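Local atomic coordinates of 2-C-methyl-D-erythritol 4-phosphate cytidylyltransferase (Anaerococcus prevotii, PDB entry 4KT7), a protein that probably catalyses the transfer of CMP from CTP to 2-C-methyl-D-erythritol 4-phosphate, releasing diphosphate, in the non-mevalonate route to isoprenoid precursors. Residues A133-T138 with Y163-P168; T167-D172 with V190-Q195; E118-K123 with K207-E212. All blocks are in the same frame, centred on the assembly; numbering follows the deposited sequence.

Contact 1: residues A133-T138 with Y163-P168; sequences AVITAT and YNIQTP
Thr136 and Thr138 on one strand meet Asn164, Gln166 and Pro168 on the other, where two antiparallel strands pair for a few residues before the second turns a corner at Thr167. Asn164 and Thr138 form a hydrogen-bonded pair, Asn164 N reaching Thr138 O at 2.8 Å. Ala137 and Ile165 are the adjacent non-hydrogen-bonded pair, and beyond them Gln166 N gives a nearly straight bond (173°) to Thr136 O from above the carbonyl plane.

Past the corner, which includes a cis peptide before Pro168, the hydroxyl of Thr136 takes over. Its OG1 lies between the backbone N and the carbonyl carbon (chi1 44°), and from there donates to Pro168 O in the carbonyl plane, on a lone pair, at a modelled 2.5 Å, short enough that the exact length is doubtful. CG2 of Thr136 packs against the proline ring at CG and CD, the two side chains crossing at about a right angle.

Thr138 turns OG1 to two waters. One accepts from Gln166 NE2 and donates to Asn164 O; the other donates to Asn164 OD1 at 2.6 Å. Thr138 CG2 lies 3.8 Å from Gln166 NE2, whose amide also donates to Glu212 O. On the opposite face the methyl of Ala137 rests against Tyr163 CB at 3.9 Å, and the edge of the Tyr163 ring faces Ala137 C. Ile135 CD1 touches Ile165 CG2 at 4.1 Å, their side chains crossing obliquely.

The pairing belongs to the mixed sheet of the GT-A-like cytidylyltransferase fold. Strand 133-139 runs between strand 206-210 and the chain that includes 162-166 and 168-172, with helix 118-127 packed over Val134 and Thr136. Tyr163 and Asn164 also pair with a strand of the second subunit, carrying the sheet across the dimer interface.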
loop_
_atom_site.group_PDB
_atom_site.type_symbol
_atom_site.label_atom_id
_atom_site.label_comp_id
_atom_site.label_asym_id
_atom_site.label_seq_id
_atom_site.Cartn_x
_atom_site.Cartn_y
_atom_site.Cartn_z
ATOM N N ALA A 133 8.987 -0.505 -22.855
ATOM C CA ALA A 133 9.068 -0.661 -21.409
ATOM C C ALA A 133 7.667 -0.897 -20.883
ATOM O O ALA A 133 6.720 -0.248 -21.330
ATOM C CB ALA A 133 9.670 0.577 -20.771
ATOM N N VAL A 134 7.543 -1.845 -19.953
ATOM C CA VAL A 134 6.253 -2.275 -19.436
ATOM C C VAL A 134 6.423 -2.521 -17.936
ATOM O O VAL A 134 7.386 -3.158 -17.529
ATOM C CB VAL A 134 5.835 -3.605 -20.096
ATOM C CG1 VAL A 134 4.448 -4.052 -19.609
ATOM C CG2 VAL A 134 5.856 -3.490 -21.644
ATOM N N ILE A 135 5.517 -2.014 -17.104
ATOM C CA ILE A 135 5.563 -2.362 -15.675
ATOM C C ILE A 135 4.197 -2.813 -15.212
ATOM O O ILE A 135 3.197 -2.491 -15.851
ATOM C CB ILE A 135 5.994 -1.168 -14.805
ATOM C CG1 ILE A 135 4.938 -0.055 -14.852
ATOM C CG2 ILE A 135 7.322 -0.620 -15.296
ATOM C CD1 ILE A 135 5.291 1.149 -13.968
ATOM N N THR A 136 4.141 -3.581 -14.120
ATOM C CA THR A 136 2.855 -4.006 -13.558
ATOM C C THR A 136 2.581 -3.109 -12.344
ATOM O O THR A 136 3.507 -2.786 -11.612
ATOM C CB THR A 136 2.891 -5.480 -13.119
ATOM O OG1 THR A 136 4.123 -5.717 -12.431
ATOM C CG2 THR A 136 2.825 -6.389 -14.315
ATOM N N ALA A 137 1.328 -2.716 -12.125
ATOM C CA ALA A 137 1.002 -1.802 -11.027
ATOM C C ALA A 137 -0.471 -1.948 -10.689
ATOM O O ALA A 137 -1.239 -2.463 -11.508
ATOM C CB ALA A 137 1.335 -0.337 -11.427
ATOM N N THR A 138 -0.862 -1.516 -9.482
ATOM C CA THR A 138 -2.264 -1.616 -9.057
ATOM C C THR A 138 -2.733 -0.291 -8.485
ATOM O O THR A 138 -1.969 0.391 -7.784
ATOM C CB THR A 138 -2.495 -2.692 -7.983
ATOM O OG1 THR A 138 -1.591 -2.486 -6.884
ATOM C CG2 THR A 138 -2.343 -4.116 -8.569
ATOM N N TYR A 163 -0.994 4.670 -8.551
ATOM C CA TYR A 163 -0.730 3.228 -8.588
ATOM C C TYR A 163 0.517 2.811 -7.826
ATOM O O TYR A 163 1.527 3.509 -7.831
ATOM C CB TYR A 163 -0.581 2.737 -10.031
ATOM C CG TYR A 163 -1.873 2.617 -10.795
ATOM C CD1 TYR A 163 -2.714 3.716 -10.968
ATOM C CD2 TYR A 163 -2.254 1.412 -11.359
ATOM C CE1 TYR A 163 -3.909 3.605 -11.673
ATOM C CE2 TYR A 163 -3.441 1.293 -12.075
ATOM C CZ TYR A 163 -4.257 2.390 -12.234
ATOM O OH TYR A 163 -5.417 2.261 -12.957
ATOM N N ASN A 164 0.442 1.650 -7.181
ATOM C CA ASN A 164 1.588 1.066 -6.506
ATOM C C ASN A 164 2.208 0.053 -7.444
ATOM O O ASN A 164 1.503 -0.832 -7.919
ATOM C CB ASN A 164 1.127 0.330 -5.244
ATOM C CG ASN A 164 0.438 1.251 -4.250
ATOM O OD1 ASN A 164 -0.729 1.048 -3.885
ATOM N ND2 ASN A 164 1.159 2.254 -3.793
ATOM N N ILE A 165 3.510 0.142 -7.701
ATOM C CA ILE A 165 4.128 -0.801 -8.625
ATOM C C ILE A 165 4.409 -2.147 -7.994
ATOM O O ILE A 165 4.558 -2.275 -6.780
ATOM C CB ILE A 165 5.440 -0.258 -9.239
ATOM C CG1 ILE A 165 6.548 -0.216 -8.188
ATOM C CG2 ILE A 165 5.196 1.121 -9.847
ATOM C CD1 ILE A 165 7.888 0.212 -8.735
ATOM N N GLN A 166 4.489 -3.172 -8.833
ATOM C CA GLN A 166 4.940 -4.465 -8.368
ATOM C C GLN A 166 5.904 -5.008 -9.424
ATOM O O GLN A 166 6.542 -4.237 -10.143
ATOM C CB GLN A 166 3.740 -5.400 -8.098
ATOM C CG GLN A 166 2.613 -5.397 -9.172
ATOM C CD GLN A 166 1.423 -6.277 -8.792
ATOM O OE1 GLN A 166 1.043 -7.198 -9.534
ATOM N NE2 GLN A 166 0.821 -5.995 -7.634
ATOM N N THR A 167 6.044 -6.320 -9.511
ATOM C CA THR A 167 6.777 -6.905 -10.632
ATOM C C THR A 167 5.930 -8.078 -11.096
ATOM O O THR A 167 5.148 -8.605 -10.310
ATOM C CB THR A 167 8.202 -7.343 -10.242
ATOM O OG1 THR A 167 8.150 -8.581 -9.529
ATOM C CG2 THR A 167 8.907 -6.276 -9.400
ATOM N N PRO A 168 6.089 -8.525 -12.351
ATOM C CA PRO A 168 7.159 -8.237 -13.323
ATOM C C PRO A 168 7.135 -6.861 -13.985
ATOM O O PRO A 168 6.156 -6.098 -13.911
ATOM C CB PRO A 168 6.946 -9.308 -14.394
ATOM C CG PRO A 168 5.472 -9.535 -14.374
ATOM C CD PRO A 168 5.104 -9.481 -12.893
HETATM O O HOH W 1 -2.087 -1.087 -4.499
HETATM O O HOH W 2 0.863 -3.232 -6.836
#

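Contact 2: residues T167-D172 with V190-Q195; sequences TPQAFD and VTDDSQ
Gln169 reaches from strand 168-172 to Asp192 in the loop before helix 196-199, where an Asx turn shapes the chain from Asp192 to Ser194. Ahead of it, Thr191 N donates to Gln195 OE1 nearly in line with the C=O bond, bridging Thr191 and Gln195 around the turn.

Asp192 has CG between the backbone N and the carbonyl carbon (chi1 71°), and its OD2 gathers three donors. Gln169 NE2 comes at 2.9 Å on the anti side but 31° out of the carboxylate plane, its amide plane turned 73° from the carboxylate. Ser194 OG takes the syn lone pair at 2.6 Å, while Ser194 N closes the Asx turn from above the carboxylate plane. OD1 forms a salt bridge with Lys145 of the second subunit, so one carboxylate serves both turn and interface. An alanine here would probably leave Gln169 NE2, Ser194 N and Ser194 OG without their shared acceptor, and Lys145 of the second subunit without its carboxylate mate.

Asp193 follows with CB 4.1 Å from Phe171 CZ, while its OD1 accepts from Tyr180 and pairs with Arg88. At Ser194, CB approaches Phe171 CE1 at 4.3 Å, and OG also bonds to Lys145 of the second subunit. Gln169 OE1 lies at the edge of the Phe171 ring, in its plane, and accepts from a water at 2.9 Å that in turn accepts from Asp193 N.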
loop_
_atom_site.group_PDB
_atom_site.type_symbol
_atom_site.label_atom_id
_atom_site.label_comp_id
_atom_site.label_asym_id
_atom_site.label_seq_id
_atom_site.Cartn_x
_atom_site.Cartn_y
_atom_site.Cartn_z
ATOM N N THR A 167 6.044 -6.320 -9.511
ATOM C CA THR A 167 6.777 -6.905 -10.632
ATOM C C THR A 167 5.930 -8.078 -11.096
ATOM O O THR A 167 5.148 -8.605 -10.310
ATOM C CB THR A 167 8.202 -7.343 -10.242
ATOM O OG1 THR A 167 8.150 -8.581 -9.529
ATOM C CG2 THR A 167 8.907 -6.276 -9.400
ATOM N N PRO A 168 6.089 -8.525 -12.351
ATOM C CA PRO A 168 7.159 -8.237 -13.323
ATOM C C PRO A 168 7.135 -6.861 -13.985
ATOM O O PRO A 168 6.156 -6.098 -13.911
ATOM C CB PRO A 168 6.946 -9.308 -14.394
ATOM C CG PRO A 168 5.472 -9.535 -14.374
ATOM C CD PRO A 168 5.104 -9.481 -12.893
ATOM N N GLN A 169 8.272 -6.551 -14.599
ATOM C CA GLN A 169 8.446 -5.415 -15.477
ATOM C C GLN A 169 9.164 -6.019 -16.681
ATOM O O GLN A 169 9.757 -7.082 -16.550
ATOM C CB GLN A 169 9.351 -4.376 -14.804
ATOM C CG GLN A 169 8.801 -3.778 -13.520
ATOM C CD GLN A 169 9.619 -2.580 -13.054
ATOM O OE1 GLN A 169 10.807 -2.462 -13.365
ATOM N NE2 GLN A 169 8.981 -1.678 -12.331
ATOM N N ALA A 170 9.125 -5.377 -17.844
ATOM C CA ALA A 170 9.888 -5.907 -18.980
ATOM C C ALA A 170 10.266 -4.804 -19.968
ATOM O O ALA A 170 9.591 -3.773 -20.034
ATOM C CB ALA A 170 9.087 -7.023 -19.686
ATOM N N PHE A 171 11.339 -5.027 -20.732
ATOM C CA PHE A 171 11.935 -3.982 -21.581
ATOM C C PHE A 171 12.569 -4.567 -22.822
ATOM O O PHE A 171 12.923 -5.752 -22.842
ATOM C CB PHE A 171 13.053 -3.236 -20.822
ATOM C CG PHE A 171 12.661 -2.817 -19.458
ATOM C CD1 PHE A 171 12.038 -1.595 -19.243
ATOM C CD2 PHE A 171 12.867 -3.661 -18.384
ATOM C CE1 PHE A 171 11.637 -1.230 -17.969
ATOM C CE2 PHE A 171 12.477 -3.286 -17.103
ATOM C CZ PHE A 171 11.853 -2.079 -16.909
ATOM N N ASP A 172 12.724 -3.714 -23.835
ATOM C CA ASP A 172 13.668 -3.920 -24.937
ATOM C C ASP A 172 15.040 -4.125 -24.300
ATOM O O ASP A 172 15.465 -3.323 -23.456
ATOM C CB ASP A 172 13.652 -2.681 -25.856
ATOM C CG ASP A 172 14.588 -2.807 -27.054
ATOM O OD1 ASP A 172 15.793 -2.542 -26.897
ATOM O OD2 ASP A 172 14.129 -3.136 -28.166
ATOM N N VAL A 190 17.530 5.258 -8.103
ATOM C CA VAL A 190 16.211 4.997 -8.664
ATOM C C VAL A 190 15.329 4.183 -7.724
ATOM O O VAL A 190 15.823 3.396 -6.912
ATOM C CB VAL A 190 16.291 4.265 -10.027
ATOM C CG1 VAL A 190 17.133 5.057 -11.004
ATOM C CG2 VAL A 190 16.842 2.867 -9.846
ATOM N N THR A 191 14.019 4.389 -7.832
ATOM C CA THR A 191 13.059 3.594 -7.070
ATOM C C THR A 191 12.876 2.227 -7.729
ATOM O O THR A 191 12.640 1.239 -7.042
ATOM C CB THR A 191 11.693 4.295 -6.946
ATOM O OG1 THR A 191 11.178 4.601 -8.256
ATOM C CG2 THR A 191 11.832 5.569 -6.138
ATOM N N ASP A 192 12.971 2.187 -9.062
ATOM C CA ASP A 192 12.864 0.938 -9.809
ATOM C C ASP A 192 13.447 1.154 -11.189
ATOM O O ASP A 192 13.766 2.294 -11.549
ATOM C CB ASP A 192 11.404 0.515 -9.939
ATOM C CG ASP A 192 10.627 1.408 -10.883
ATOM O OD1 ASP A 192 10.446 2.614 -10.565
ATOM O OD2 ASP A 192 10.183 0.914 -11.944
ATOM N N ASP A 193 13.580 0.084 -11.969
ATOM C CA ASP A 193 14.263 0.201 -13.255
ATOM C C ASP A 193 13.536 1.124 -14.215
ATOM O O ASP A 193 14.171 1.768 -15.045
ATOM C CB ASP A 193 14.447 -1.162 -13.933
ATOM C CG ASP A 193 15.285 -2.118 -13.114
ATOM O OD1 ASP A 193 16.197 -1.654 -12.394
ATOM O OD2 ASP A 193 15.042 -3.343 -13.206
ATOM N N SER A 194 12.207 1.177 -14.138
ATOM C CA SER A 194 11.483 1.987 -15.121
ATOM C C SER A 194 11.675 3.479 -14.886
ATOM O O SER A 194 11.458 4.275 -15.799
ATOM C CB SER A 194 9.990 1.649 -15.163
ATOM O OG SER A 194 9.319 2.195 -14.039
ATOM N N GLN A 195 12.107 3.869 -13.687
ATOM C CA GLN A 195 12.360 5.294 -13.431
ATOM C C GLN A 195 13.596 5.753 -14.206
ATOM O O GLN A 195 13.807 6.959 -14.417
ATOM C CB GLN A 195 12.512 5.599 -11.932
ATOM C CG GLN A 195 12.507 7.111 -11.625
ATOM C CD GLN A 195 12.638 7.416 -10.150
ATOM O OE1 GLN A 195 13.208 6.631 -9.390
ATOM N NE2 GLN A 195 12.102 8.565 -9.733
HETATM O O HOH W 3 12.658 -2.433 -11.140
#

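Contact 3: residues E118-K123 with K207-E212; sequences EELFLK and KVVHGE
Glu119, Leu120 and Lys123, on the first turns of helix 118-127, face the end of strand 206-210 and the residues that follow it. The axes of residues 118-123 and 207-210 run nearly antiparallel, 160° between their directions and 9.3 Å apart at closest approach.

Glu119 meets Glu212 through a water: its OE1 lies 4.4 Å from Glu212 OE2, and the water between them also accepts from Lys123 NZ at 2.8 Å. The ammonium and the water probably ease the repulsion between the two carboxylates.

Leu120 is the apolar centre. CG stands anti to the backbone N (chi1 -177°), and beyond it CD1 lies 3.5 Å from His210 O and also touches Gly211 CA and Val209 CG1. Leu120 CB lies against Glu212 OE2, the two side chains sliding past each other in opposite directions. That carboxylate oxygen accepts from Ser117 OG as well.

Lys123, one turn on, bends at its third torsion (chi3 60°), which places CE 3.9 Å from Val209 CG1. NZ then donates to His210 O at 3.1 Å, the donor somewhat tilted from the carbonyl plane.

The helix thus packs on a face of the sheet bearing Thr136, Gln166, Pro168 and Val209, with Leu120 touching all three strands 133-139, 162-166 and 168-172. On Val208 and Lys207, strand 206-210 meets the second subunit.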
loop_
_atom_site.group_PDB
_atom_site.type_symbol
_atom_site.label_atom_id
_atom_site.label_comp_id
_atom_site.label_asym_id
_atom_site.label_seq_id
_atom_site.Cartn_x
_atom_site.Cartn_y
_atom_site.Cartn_z
ATOM N N GLU A 118 0.617 -16.827 -13.870
ATOM C CA GLU A 118 1.179 -16.993 -15.206
ATOM C C GLU A 118 0.588 -15.972 -16.191
ATOM O O GLU A 118 1.295 -15.429 -17.044
ATOM C CB GLU A 118 0.903 -18.420 -15.665
ATOM C CG GLU A 118 1.555 -18.828 -16.959
ATOM C CD GLU A 118 1.170 -20.243 -17.345
ATOM O OE1 GLU A 118 1.075 -21.094 -16.425
ATOM O OE2 GLU A 118 0.950 -20.500 -18.553
ATOM N N GLU A 119 -0.706 -15.691 -16.053
ATOM C CA GLU A 119 -1.379 -14.707 -16.899
ATOM C C GLU A 119 -0.778 -13.309 -16.784
ATOM O O GLU A 119 -0.742 -12.555 -17.760
ATOM C CB GLU A 119 -2.866 -14.651 -16.556
ATOM C CG GLU A 119 -3.691 -13.838 -17.519
ATOM C CD GLU A 119 -4.966 -13.296 -16.889
ATOM O OE1 GLU A 119 -4.961 -12.998 -15.670
ATOM O OE2 GLU A 119 -5.974 -13.161 -17.619
ATOM N N LEU A 120 -0.297 -12.947 -15.599
ATOM C CA LEU A 120 0.303 -11.639 -15.416
ATOM C C LEU A 120 1.616 -11.538 -16.178
ATOM O O LEU A 120 1.940 -10.486 -16.753
ATOM C CB LEU A 120 0.538 -11.363 -13.931
ATOM C CG LEU A 120 1.104 -9.996 -13.583
ATOM C CD1 LEU A 120 0.161 -8.913 -14.074
ATOM C CD2 LEU A 120 1.350 -9.863 -12.070
ATOM N N PHE A 121 2.392 -12.621 -16.168
ATOM C CA PHE A 121 3.624 -12.651 -16.961
ATOM C C PHE A 121 3.351 -12.571 -18.456
ATOM O O PHE A 121 4.057 -11.872 -19.179
ATOM C CB PHE A 121 4.429 -13.916 -16.659
ATOM C CG PHE A 121 5.052 -13.914 -15.285
ATOM C CD1 PHE A 121 6.242 -13.244 -15.052
ATOM C CD2 PHE A 121 4.444 -14.587 -14.231
ATOM C CE1 PHE A 121 6.828 -13.247 -13.776
ATOM C CE2 PHE A 121 5.017 -14.590 -12.968
ATOM C CZ PHE A 121 6.210 -13.916 -12.745
ATOM N N LEU A 122 2.338 -13.300 -18.921
ATOM C CA LEU A 122 1.948 -13.249 -20.333
ATOM C C LEU A 122 1.464 -11.854 -20.726
ATOM O O LEU A 122 1.798 -11.353 -21.804
ATOM C CB LEU A 122 0.850 -14.272 -20.616
ATOM C CG LEU A 122 1.258 -15.749 -20.497
ATOM C CD1 LEU A 122 0.074 -16.687 -20.748
ATOM C CD2 LEU A 122 2.389 -16.056 -21.468
ATOM N N LYS A 123 0.687 -11.214 -19.853
ATOM C CA LYS A 123 0.197 -9.865 -20.136
ATOM C C LYS A 123 1.340 -8.877 -20.227
ATOM O O LYS A 123 1.322 -7.959 -21.059
ATOM C CB LYS A 123 -0.787 -9.410 -19.058
ATOM C CG LYS A 123 -2.173 -10.047 -19.195
ATOM C CD LYS A 123 -2.904 -10.044 -17.844
ATOM C CE LYS A 123 -3.097 -8.627 -17.320
ATOM N NZ LYS A 123 -3.610 -8.570 -15.904
ATOM N N LYS A 207 4.604 1.488 -20.407
ATOM C CA LYS A 207 3.239 0.993 -20.411
ATOM C C LYS A 207 2.922 0.347 -19.078
ATOM O O LYS A 207 3.743 -0.392 -18.507
ATOM C CB LYS A 207 3.035 -0.029 -21.540
ATOM C CG LYS A 207 1.614 -0.576 -21.648
ATOM C CD LYS A 207 0.665 0.508 -22.199
ATOM C CE LYS A 207 -0.795 0.122 -21.999
ATOM N NZ LYS A 207 -1.686 1.149 -22.623
ATOM N N VAL A 208 1.722 0.592 -18.570
ATOM C CA VAL A 208 1.350 0.005 -17.299
ATOM C C VAL A 208 0.376 -1.126 -17.548
ATOM O O VAL A 208 -0.593 -0.967 -18.286
ATOM C CB VAL A 208 0.713 1.052 -16.374
ATOM C CG1 VAL A 208 0.316 0.411 -15.060
ATOM C CG2 VAL A 208 1.687 2.211 -16.130
ATOM N N VAL A 209 0.651 -2.282 -16.961
ATOM C CA VAL A 209 -0.267 -3.410 -17.022
ATOM C C VAL A 209 -0.868 -3.576 -15.633
ATOM O O VAL A 209 -0.137 -3.517 -14.638
ATOM C CB VAL A 209 0.500 -4.692 -17.410
ATOM C CG1 VAL A 209 -0.261 -5.942 -17.005
ATOM C CG2 VAL A 209 0.823 -4.673 -18.916
ATOM N N HIS A 210 -2.185 -3.760 -15.553
ATOM C CA HIS A 210 -2.833 -4.021 -14.266
ATOM C C HIS A 210 -2.242 -5.261 -13.605
ATOM O O HIS A 210 -2.233 -6.359 -14.185
ATOM C CB HIS A 210 -4.346 -4.199 -14.420
ATOM C CG HIS A 210 -5.070 -2.938 -14.776
ATOM N ND1 HIS A 210 -5.224 -1.893 -13.889
ATOM C CD2 HIS A 210 -5.696 -2.560 -15.918
ATOM C CE1 HIS A 210 -5.903 -0.920 -14.474
ATOM N NE2 HIS A 210 -6.201 -1.299 -15.703
ATOM N N GLY A 211 -1.743 -5.083 -12.387
ATOM C CA GLY A 211 -1.197 -6.184 -11.626
ATOM C C GLY A 211 -2.251 -6.841 -10.754
ATOM O O GLY A 211 -3.463 -6.695 -10.969
ATOM N N GLU A 212 -1.787 -7.572 -9.757
ATOM C CA GLU A 212 -2.672 -8.325 -8.901
ATOM C C GLU A 212 -2.465 -7.868 -7.470
ATOM O O GLU A 212 -1.331 -7.696 -7.041
ATOM C CB GLU A 212 -2.400 -9.827 -9.079
ATOM C CG GLU A 212 -2.942 -10.359 -10.421
ATOM C CD GLU A 212 -2.298 -11.666 -10.891
ATOM O OE1 GLU A 212 -1.397 -12.197 -10.195
ATOM O OE2 GLU A 212 -2.682 -12.151 -11.982
HETATM O O HOH W 4 -3.625 -10.681 -14.043
#

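In the fold
All three contacts reach the same mixed sheet, in which strand 133-139 lies beside both 168-172 and 206-210. Contacts 1 and 2 share Thr167 and Pro168, their centres about 8 Å apart: Val134 N lies 2.8 Å from Ala170 O, and Ile135 CG2 packs 3.5 Å from Ser194 CB. Contact 3 lies about 8 Å from contact 1, centre to centre, and meets it along the parallel partner strand, with Ile135 O 2.8 Å from Val209 N. Contacts 2 and 3, about 13 Å apart between centres, touch where Pro168 CG reaches Phe121 CD1 at 3.8 Å. All three adjoin the second subunit. A sodium ion lies about 13 Å from the side chains of Ile135 and Ser194.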